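Local coordinates for protein collagen alpha-1(XX) chain (Homo sapiens, PDB 5KF4) that forms one fibronectin type III domain of human collagen XX, a beta-sandwich module that probably serves extracellular adhesion or protein recognition, at residues L42-S48 / E75-F81; N69-R73 / V96-P100. All blocks are in the same frame, centred on the assembly; numbering follows the deposited sequence.

Interaction 1: L42-S48 / E75-F81; sequences LIVWRAS and EYLVSVF
Tyr-76 lies beside Trp-45 where two antiparallel strands, 42-47 and 75-81, run side by side, with 162° between their directions. The tyrosine runs outward past the end of strand 42-47. Tyr-76 CB starts 3.7 Å from Arg-46 O, and its CD1 lies 3.3 Å from that oxygen. Tyr-76 CE1 passes Ala-47 N at 3.8 Å, and the hydroxyl at the tip bonds to Ala-71 N in the preceding loop, the tyrosine corner of fibronectin type III domains. With CG beside its backbone N (chi1 -73°), the ring presents its face to the edge of the Trp-45 indole in an offset edge-to-face pair, the centroids of the Trp-45 five-membered ring and the Tyr-76 ring 5.9 Å apart.

Paired backbone bonds join Val-44 to Ser-79 and Arg-46 to Leu-77, and Ser-48 N closes the row on Glu-75 O. There Ser-48 OG also donates to Glu-75 OE1 (2.9 Å), reaching it from above the carboxylate plane. On the side bearing Leu-42, Val-44 CG2 meets Phe-81 CE2 at 3.8 Å.

Ile-43, Trp-45 and Val-78 turn the other way, into the sandwich, and pack on Leu-67 of strand 64-67 in the opposing sheet. Within their own sheet the two strands are central, flanked by 54-59 and 87-97.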
loop_
_atom_site.group_PDB
_atom_site.type_symbol
_atom_site.label_atom_id
_atom_site.label_comp_id
_atom_site.label_asym_id
_atom_site.label_seq_id
_atom_site.Cartn_x
_atom_site.Cartn_y
_atom_site.Cartn_z
ATOM N N LEU A 42 5.569 -2.908 -2.985
ATOM C CA LEU A 42 4.781 -2.050 -3.871
ATOM C C LEU A 42 3.546 -1.499 -3.162
ATOM O O LEU A 42 2.696 -2.257 -2.694
ATOM C CB LEU A 42 4.347 -2.801 -5.131
ATOM C CG LEU A 42 3.335 -2.038 -5.998
ATOM C CD1 LEU A 42 3.944 -0.775 -6.603
ATOM C CD2 LEU A 42 2.712 -2.915 -7.070
ATOM N N ILE A 43 3.437 -0.174 -3.127
ATOM C CA ILE A 43 2.300 0.512 -2.517
ATOM C C ILE A 43 1.430 1.216 -3.563
ATOM O O ILE A 43 1.929 1.998 -4.374
ATOM C CB ILE A 43 2.774 1.540 -1.473
ATOM C CG1 ILE A 43 3.515 0.829 -0.340
ATOM C CG2 ILE A 43 1.602 2.328 -0.923
ATOM C CD1 ILE A 43 4.568 1.670 0.320
ATOM N N VAL A 44 0.129 0.932 -3.535
ATOM C CA VAL A 44 -0.814 1.447 -4.527
ATOM C C VAL A 44 -1.984 2.173 -3.868
ATOM O O VAL A 44 -2.628 1.623 -2.977
ATOM C CB VAL A 44 -1.388 0.305 -5.397
ATOM C CG1 VAL A 44 -2.289 0.861 -6.491
ATOM C CG2 VAL A 44 -0.269 -0.545 -5.984
ATOM N N TRP A 45 -2.263 3.401 -4.294
ATOM C CA TRP A 45 -3.462 4.091 -3.818
ATOM C C TRP A 45 -4.204 4.815 -4.941
ATOM O O TRP A 45 -3.590 5.431 -5.811
ATOM C CB TRP A 45 -3.115 5.079 -2.697
ATOM C CG TRP A 45 -2.210 6.196 -3.108
ATOM C CD1 TRP A 45 -2.567 7.489 -3.338
ATOM C CD2 TRP A 45 -0.797 6.121 -3.336
ATOM N NE1 TRP A 45 -1.465 8.229 -3.696
ATOM C CE2 TRP A 45 -0.365 7.411 -3.704
ATOM C CE3 TRP A 45 0.144 5.088 -3.268
ATOM C CZ2 TRP A 45 0.965 7.696 -4.002
ATOM C CZ3 TRP A 45 1.461 5.371 -3.561
ATOM C CH2 TRP A 45 1.861 6.666 -3.923
ATOM N N ARG A 46 -5.530 4.716 -4.919
ATOM C CA ARG A 46 -6.383 5.348 -5.922
ATOM C C ARG A 46 -7.671 5.872 -5.304
ATOM O O ARG A 46 -8.144 5.339 -4.301
ATOM C CB ARG A 46 -6.731 4.387 -7.060
ATOM C CG ARG A 46 -7.471 3.135 -6.636
ATOM C CD ARG A 46 -7.776 2.273 -7.847
ATOM N NE ARG A 46 -8.475 3.052 -8.868
ATOM C CZ ARG A 46 -8.597 2.691 -10.142
ATOM N NH1 ARG A 46 -8.064 1.554 -10.569
ATOM N NH2 ARG A 46 -9.253 3.472 -10.991
ATOM N N ALA A 47 -8.240 6.914 -5.897
ATOM C CA ALA A 47 -9.532 7.404 -5.444
ATOM C C ALA A 47 -10.589 6.347 -5.763
ATOM O O ALA A 47 -10.703 5.892 -6.903
ATOM C CB ALA A 47 -9.871 8.736 -6.108
ATOM N N SER A 48 -11.364 5.969 -4.748
ATOM C CA SER A 48 -12.300 4.847 -4.849
ATOM C C SER A 48 -13.423 5.069 -5.862
ATOM O O SER A 48 -14.042 4.108 -6.323
ATOM C CB SER A 48 -12.903 4.531 -3.474
ATOM O OG SER A 48 -13.922 5.452 -3.129
ATOM N N GLU A 75 -12.009 9.270 -0.635
ATOM C CA GLU A 75 -11.808 7.888 -0.232
ATOM C C GLU A 75 -10.760 7.230 -1.118
ATOM O O GLU A 75 -10.838 7.290 -2.347
ATOM C CB GLU A 75 -13.116 7.103 -0.303
ATOM C CG GLU A 75 -12.994 5.668 0.174
ATOM C CD GLU A 75 -14.335 4.981 0.323
ATOM O OE1 GLU A 75 -15.221 5.211 -0.524
ATOM O OE2 GLU A 75 -14.500 4.202 1.283
ATOM N N TYR A 76 -9.768 6.616 -0.485
ATOM C CA TYR A 76 -8.725 5.908 -1.211
ATOM C C TYR A 76 -8.681 4.418 -0.900
ATOM O O TYR A 76 -8.843 4.010 0.247
ATOM C CB TYR A 76 -7.354 6.525 -0.912
ATOM C CG TYR A 76 -7.120 7.868 -1.563
ATOM C CD1 TYR A 76 -6.642 7.952 -2.863
ATOM C CD2 TYR A 76 -7.368 9.051 -0.882
ATOM C CE1 TYR A 76 -6.419 9.169 -3.465
ATOM C CE2 TYR A 76 -7.149 10.275 -1.481
ATOM C CZ TYR A 76 -6.676 10.326 -2.771
ATOM O OH TYR A 76 -6.455 11.540 -3.378
ATOM N N LEU A 77 -8.476 3.611 -1.938
ATOM C CA LEU A 77 -8.115 2.213 -1.758
ATOM C C LEU A 77 -6.603 2.137 -1.683
ATOM O O LEU A 77 -5.914 2.546 -2.612
ATOM C CB LEU A 77 -8.637 1.338 -2.898
ATOM C CG LEU A 77 -8.467 -0.168 -2.667
ATOM C CD1 LEU A 77 -9.214 -0.618 -1.415
ATOM C CD2 LEU A 77 -8.914 -0.968 -3.884
ATOM N N VAL A 78 -6.085 1.602 -0.586
ATOM C CA VAL A 78 -4.647 1.599 -0.364
ATOM C C VAL A 78 -4.119 0.174 -0.262
ATOM O O VAL A 78 -4.606 -0.606 0.543
ATOM C CB VAL A 78 -4.286 2.369 0.913
ATOM C CG1 VAL A 78 -2.793 2.355 1.119
ATOM C CG2 VAL A 78 -4.793 3.800 0.825
ATOM N N SER A 79 -3.128 -0.165 -1.082
ATOM C CA SER A 79 -2.625 -1.534 -1.137
ATOM C C SER A 79 -1.124 -1.632 -0.866
ATOM O O SER A 79 -0.353 -0.743 -1.234
ATOM C CB SER A 79 -2.950 -2.157 -2.494
ATOM O OG SER A 79 -4.349 -2.183 -2.719
ATOM N N VAL A 80 -0.721 -2.728 -0.224
ATOM C CA VAL A 80 0.688 -3.007 0.042
ATOM C C VAL A 80 1.101 -4.350 -0.552
ATOM O O VAL A 80 0.652 -5.394 -0.094
ATOM C CB VAL A 80 0.985 -3.024 1.549
ATOM C CG1 VAL A 80 2.457 -3.321 1.799
ATOM C CG2 VAL A 80 0.587 -1.710 2.179
ATOM N N PHE A 81 1.963 -4.317 -1.563
ATOM C CA PHE A 81 2.415 -5.532 -2.240
ATOM C C PHE A 81 3.872 -5.833 -1.916
ATOM O O PHE A 81 4.749 -5.010 -2.171
ATOM C CB PHE A 81 2.243 -5.398 -3.750
ATOM C CG PHE A 81 0.813 -5.343 -4.200
ATOM C CD1 PHE A 81 0.119 -6.507 -4.486
ATOM C CD2 PHE A 81 0.162 -4.125 -4.340
ATOM C CE1 PHE A 81 -1.194 -6.458 -4.912
ATOM C CE2 PHE A 81 -1.154 -4.071 -4.762
ATOM C CZ PHE A 81 -1.834 -5.237 -5.048
#

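Interaction 2: N69-R73 / V96-P100; sequences NLASR and VTTAP
Thr-98 and Ala-71 make the firm part of this contact, in which the loop 69-73 meets the chain just beyond the last strand. The hydroxyl OG1 of Thr-98 donates to Ala-71 O over 2.7 Å, lying in the carbonyl plane and on a lone pair of that oxygen. OG1 is set between its own backbone N and carbonyl carbon (chi1 57°), which aims it at the loop and turns CG2 to the inner side. There Thr-98 CG2 crosses the end of Leu-70, 4.1 Å from Leu-70 CD1, in a small apolar touch continuous with the domain interior, since Leu-70 also packs on Ile-27 and Tyr-76. The hydroxyl is used twice, as OG1 also accepts a bond from Thr-74 N.

Toward the chain end the fit slackens. Arg-73, with left-handed backbone angles, turns its N toward Ala-99 O; the bond is nearly straight at 165° but long at 3.3 Å, and weak. The Arg-73 side chain sets off away from the partner segment, yet Arg-73 CG still rests 3.6 Å from Pro-100 CA. The chain bends at chi3 (-67°), and the guanidinium ends with Pro-100 OXT off its edge, near its plane. Arg-73 NH1 remains 4.1 Å from Pro-100 OXT, beyond a salt bridge. Arg-73 and Pro-100 are both exposed to solvent.

The chemistry is therefore graded. A buried hydroxyl, acting as donor and acceptor at once, holds the turn that leads into strand 75-84, whereas the outer charges probably attract only weakly. Because the carboxylate is the end of the crystallised fragment and the collagen chain continues, this approach of charges is probably peculiar to the construct.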
loop_
_atom_site.group_PDB
_atom_site.type_symbol
_atom_site.label_atom_id
_atom_site.label_comp_id
_atom_site.label_asym_id
_atom_site.label_seq_id
_atom_site.Cartn_x
_atom_site.Cartn_y
_atom_site.Cartn_z
ATOM N N ASN A 69 0.360 14.330 -0.773
ATOM C CA ASN A 69 -0.267 15.005 -1.905
ATOM C C ASN A 69 -1.606 14.382 -2.288
ATOM O O ASN A 69 -1.945 14.292 -3.466
ATOM C CB ASN A 69 0.678 15.008 -3.108
ATOM C CG ASN A 69 1.995 15.692 -2.806
ATOM O OD1 ASN A 69 2.048 16.905 -2.611
ATOM N ND2 ASN A 69 3.069 14.911 -2.763
ATOM N N LEU A 70 -2.363 13.956 -1.283
ATOM C CA LEU A 70 -3.678 13.368 -1.509
ATOM C C LEU A 70 -4.752 14.452 -1.555
ATOM O O LEU A 70 -4.615 15.499 -0.926
ATOM C CB LEU A 70 -4.008 12.353 -0.414
ATOM C CG LEU A 70 -3.075 11.145 -0.324
ATOM C CD1 LEU A 70 -3.396 10.305 0.904
ATOM C CD2 LEU A 70 -3.147 10.315 -1.592
ATOM N N ALA A 71 -5.806 14.211 -2.326
ATOM C CA ALA A 71 -6.938 15.127 -2.362
ATOM C C ALA A 71 -7.782 14.990 -1.104
ATOM O O ALA A 71 -7.963 13.890 -0.583
ATOM C CB ALA A 71 -7.788 14.877 -3.595
ATOM N N SER A 72 -8.306 16.115 -0.631
ATOM C CA SER A 72 -9.111 16.152 0.586
ATOM C C SER A 72 -10.505 15.571 0.366
ATOM O O SER A 72 -10.965 15.465 -0.770
ATOM C CB SER A 72 -9.222 17.587 1.104
ATOM O OG SER A 72 -10.095 18.349 0.288
ATOM N N ARG A 73 -11.155 15.176 1.459
ATOM C CA ARG A 73 -12.517 14.641 1.425
ATOM C C ARG A 73 -12.647 13.492 0.439
ATOM O O ARG A 73 -13.669 13.359 -0.233
ATOM C CB ARG A 73 -13.529 15.733 1.061
ATOM C CG ARG A 73 -13.281 17.085 1.704
ATOM C CD ARG A 73 -14.405 18.062 1.382
ATOM N NE ARG A 73 -14.437 18.422 -0.033
ATOM C CZ ARG A 73 -13.677 19.363 -0.589
ATOM N NH1 ARG A 73 -12.820 20.051 0.151
ATOM N NH2 ARG A 73 -13.777 19.616 -1.890
ATOM N N VAL A 96 -9.570 4.401 3.312
ATOM C CA VAL A 96 -9.478 5.539 4.214
ATOM C C VAL A 96 -9.901 6.823 3.503
ATOM O O VAL A 96 -9.529 7.062 2.356
ATOM C CB VAL A 96 -8.046 5.692 4.785
ATOM C CG1 VAL A 96 -7.019 5.801 3.667
ATOM C CG2 VAL A 96 -7.964 6.888 5.721
ATOM N N THR A 97 -10.708 7.630 4.180
ATOM C CA THR A 97 -11.143 8.908 3.633
ATOM C C THR A 97 -10.351 10.021 4.307
ATOM O O THR A 97 -10.326 10.112 5.533
ATOM C CB THR A 97 -12.659 9.144 3.826
ATOM O OG1 THR A 97 -13.396 8.163 3.088
ATOM C CG2 THR A 97 -13.056 10.520 3.319
ATOM N N THR A 98 -9.691 10.853 3.505
ATOM C CA THR A 98 -8.884 11.944 4.045
ATOM C C THR A 98 -9.764 13.001 4.716
ATOM O O THR A 98 -10.940 13.150 4.384
ATOM C CB THR A 98 -8.009 12.621 2.948
ATOM O OG1 THR A 98 -8.839 13.089 1.879
ATOM C CG2 THR A 98 -6.992 11.645 2.387
ATOM N N ALA A 99 -9.187 13.703 5.685
ATOM C CA ALA A 99 -9.871 14.781 6.386
ATOM C C ALA A 99 -10.320 15.878 5.412
ATOM O O ALA A 99 -9.742 16.026 4.336
ATOM C CB ALA A 99 -8.962 15.358 7.465
ATOM N N PRO A 100 -11.362 16.646 5.782
ATOM C CA PRO A 100 -11.861 17.725 4.919
ATOM C C PRO A 100 -10.832 18.829 4.659
ATOM O O PRO A 100 -10.111 19.227 5.573
ATOM C CB PRO A 100 -13.056 18.274 5.705
ATOM C CG PRO A 100 -13.501 17.129 6.549
ATOM C CD PRO A 100 -12.235 16.440 6.952
ATOM O OXT PRO A 100 -10.714 19.330 3.541
#

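Both contacts involve the same four-stranded sheet but at different depths. Interaction 1 joins its two central strands through regular backbone pairing, with one face of side chains buried in the sandwich. Interaction 2 lies at one end of the domain, where a loop meets the tail of strand 87-97; single hydroxyl and backbone bonds replace continuous pairing, and half of its touching residues are exposed. Their segments alternate along the chain and meet directly: Tyr-76 pairs by backbone with Val-96, while Trp-45 packs on Leu-70. Interaction 1 is thus mainly sheet and apolar interior, interaction 2 a polar closure at the domain end with a buried inner side.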